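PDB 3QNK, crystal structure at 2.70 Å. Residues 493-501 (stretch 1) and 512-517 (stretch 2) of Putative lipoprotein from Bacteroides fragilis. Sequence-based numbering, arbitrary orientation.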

# COMPACT_ATOMS: atom_id res chain seq x y z
N ASP B 493 -16.48 22.50 9.39
CA ASP B 493 -15.24 23.20 9.09
C ASP B 493 -13.97 22.35 9.29
O ASP B 493 -12.97 22.66 8.65
N ARG B 494 -14.03 21.23 10.05
CA ARG B 494 -12.87 20.34 10.22
C ARG B 494 -12.46 19.71 8.90
O ARG B 494 -11.30 19.31 8.75
N LEU B 495 -13.42 19.61 7.93
CA LEU B 495 -13.24 19.04 6.59
C LEU B 495 -12.36 19.93 5.70
O LEU B 495 -12.08 19.55 4.55
N TYR B 496 -11.87 21.08 6.24
CA TYR B 496 -10.93 21.97 5.50
C TYR B 496 -9.52 21.36 5.53
O TYR B 496 -8.63 21.82 4.80
N LEU B 497 -9.35 20.26 6.32
CA LEU B 497 -8.12 19.47 6.40
C LEU B 497 -8.45 17.99 6.50
O LEU B 497 -9.47 17.63 7.09
N THR B 498 -7.61 17.13 5.90
CA THR B 498 -7.74 15.65 5.92
C THR B 498 -7.20 15.11 7.25
O THR B 498 -6.15 15.58 7.70
N PRO B 499 -7.87 14.15 7.94
CA PRO B 499 -7.29 13.66 9.22
C PRO B 499 -6.00 12.89 8.99
O PRO B 499 -5.81 12.25 7.95
N VAL B 500 -5.08 13.02 9.94
CA VAL B 500 -3.86 12.23 9.92
C VAL B 500 -4.31 10.83 10.38
O VAL B 500 -5.08 10.74 11.36
N PRO B 501 -3.92 9.74 9.69
CA PRO B 501 -4.34 8.39 10.12
C PRO B 501 -4.04 8.13 11.61
O PRO B 501 -2.97 8.46 12.08
N LYS B 512 0.72 15.41 16.25
CA LYS B 512 -0.57 15.99 16.60
C LYS B 512 -1.57 15.90 15.44
O LYS B 512 -1.21 16.07 14.27
N GLN B 513 -2.81 15.58 15.77
CA GLN B 513 -3.92 15.44 14.85
C GLN B 513 -4.41 16.81 14.42
O GLN B 513 -4.18 17.79 15.12
N ASN B 514 -5.09 16.86 13.28
CA ASN B 514 -5.71 18.07 12.77
C ASN B 514 -6.95 18.35 13.60
O ASN B 514 -7.54 17.43 14.15
N LEU B 515 -7.32 19.63 13.71
CA LEU B 515 -8.49 20.08 14.45
C LEU B 515 -9.80 19.35 14.03
O LEU B 515 -10.07 19.17 12.85
N GLY B 516 -10.57 18.95 15.01
CA GLY B 516 -11.86 18.31 14.78
C GLY B 516 -11.87 16.80 14.71
O GLY B 516 -12.95 16.21 14.73
N TYR B 517 -10.68 16.18 14.62
CA TYR B 517 -10.55 14.72 14.57
C TYR B 517 -9.85 14.16 15.82
O TYR B 517 -9.31 14.98 16.63
OXT TYR B 517 -9.87 12.91 15.99

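The chain's C-terminal segment docks against an earlier 3-10 turn and the loop that follows it through a largely polar contact, in which side-chain amides, a guanidinium and a phenol meet backbone polar groups, while one tyrosine ring supplies the main apolar surface.

The side-chain amides of Q513 and N514 bond to the backbone of stretch 1. The CA-to-CB bond of Q513 runs sideways, but a t chi1 followed by a p chi2 (53°) brings the amide to V500, where it makes a pair of hydrogen bonds: V500 N donates to Q513 OE1 at 2.8 Å, and Q513 NE2 donates to V500 O at 2.7 Å. A primary amide suits this place because it offers a donor and an acceptor side by side, matching the NH and C=O of a single residue. Q513 OE1 also accepts from N514 N (2.8 Å). V500, with chi1 t, lies beside this amide, its CB 3.7 Å from Q513 OE1.

The CA-to-CB bond of N514 points toward stretch 1, with chi1 m, and N514 ND2 donates to T498 O at 2.8 Å. L497, whose CA-to-CB bond also points toward the other stretch (m, t), sets CD1 3.5 Å from N514 OD1, a simple packing contact. The CA-to-CB bond of T498 points away, and its carbonyl makes the contact.

Beyond N514 a type II turn runs to Y517, closed by a weak backbone bond from Y517 N to N514 O (3.4 Å). G516 fits its place for two reasons: its backbone angles would jam a CB against the preceding carbonyl, and an ideal G516 CB would lie 2.3 Å from R494 CB.

Y517 has the largest covered area in the contact. From a sideways CA-to-CB bond, its m rotamer carries the ring to stretch 1, where it is sandwiched between aliphatic groups. P499 CB lies over one face, 3.7 Å from the centroid of the Y517 ring, and R494 CD lies over the opposite face at 4.1 Å from that centroid; both are CH-pi contacts. The proline ring and the arginine CD methylene present C-H groups well suited to an aromatic face. At the ring's far end, Y517 OH sits 2.9 Å from L497 O and 3.0 Å from R494 O; which carbonyl receives its proton remains open.

The CA-to-CB bond of R494 points toward stretch 2, and the side chain, with chi1 p, then extends through t, t. This reach lets R494 NH1 donate to G516 O at 3.0 Å, near the guanidinium plane, while Y517 CD1 lies over one guanidinium face, 3.5 Å from R494 NH1.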

# COMPACT_ATOMS: atom_id res chain seq x y z
CB ASP B 493 -15.17 24.51 9.87
CG ASP B 493 -16.12 25.59 9.35
OD1 ASP B 493 -16.62 25.46 8.18
OD2 ASP B 493 -16.30 26.60 10.05
CB ARG B 494 -13.15 19.24 11.28
CG ARG B 494 -14.17 18.19 10.84
CD ARG B 494 -14.40 17.16 11.88
NE ARG B 494 -15.27 16.13 11.34
CZ ARG B 494 -15.42 14.91 11.86
NH1 ARG B 494 -14.71 14.54 12.92
NH2 ARG B 494 -16.25 14.05 11.30
CB LEU B 495 -14.59 18.79 5.92
CG LEU B 495 -15.55 17.78 6.58
CD1 LEU B 495 -16.85 17.75 5.84
CD2 LEU B 495 -14.96 16.34 6.63
CB TYR B 496 -10.96 23.41 6.00
CG TYR B 496 -12.15 24.20 5.48
CD1 TYR B 496 -12.49 24.19 4.13
CD2 TYR B 496 -12.92 24.98 6.34
CE1 TYR B 496 -13.59 24.90 3.66
CE2 TYR B 496 -14.04 25.67 5.88
CZ TYR B 496 -14.36 25.65 4.54
OH TYR B 496 -15.46 26.35 4.10
CB LEU B 497 -7.25 19.90 7.60
CG LEU B 497 -6.45 21.20 7.45
CD1 LEU B 497 -5.60 21.43 8.67
CD2 LEU B 497 -5.53 21.17 6.18
CB THR B 498 -7.00 15.05 4.71
OG1 THR B 498 -7.65 15.56 3.56
CG2 THR B 498 -7.03 13.52 4.68
CB PRO B 499 -8.38 12.74 9.81
CG PRO B 499 -9.29 12.44 8.74
CD PRO B 499 -9.11 13.41 7.60
CB VAL B 500 -2.73 12.85 10.81
CG1 VAL B 500 -1.54 11.91 10.94
CG2 VAL B 500 -2.30 14.22 10.28
CB PRO B 501 -3.54 7.49 9.21
CG PRO B 501 -3.37 8.29 8.00
CD PRO B 501 -3.08 9.66 8.49
CB LYS B 512 -0.42 17.44 17.05
CG LYS B 512 0.31 17.58 18.39
CD LYS B 512 0.26 19.02 18.96
CE LYS B 512 0.77 20.14 18.06
NZ LYS B 512 1.15 21.34 18.85
CB GLN B 513 -5.06 14.66 15.56
CG GLN B 513 -6.29 14.32 14.72
CD GLN B 513 -5.94 13.62 13.42
OE1 GLN B 513 -5.72 14.25 12.39
NE2 GLN B 513 -5.87 12.30 13.46
CB ASN B 514 -6.04 17.91 11.29
CG ASN B 514 -4.88 18.22 10.40
OD1 ASN B 514 -4.02 19.05 10.72
ND2 ASN B 514 -4.86 17.61 9.22
CB LEU B 515 -8.62 21.57 14.24
CG LEU B 515 -9.54 22.31 15.16
CD1 LEU B 515 -8.78 22.89 16.36
CD2 LEU B 515 -10.24 23.40 14.40
CB TYR B 517 -9.80 14.28 13.30
CG TYR B 517 -10.35 14.84 12.01
CD1 TYR B 517 -11.52 14.34 11.44
CD2 TYR B 517 -9.67 15.84 11.32
CE1 TYR B 517 -12.02 14.84 10.24
CE2 TYR B 517 -10.16 16.34 10.11
CZ TYR B 517 -11.33 15.84 9.57
OH TYR B 517 -11.78 16.35 8.38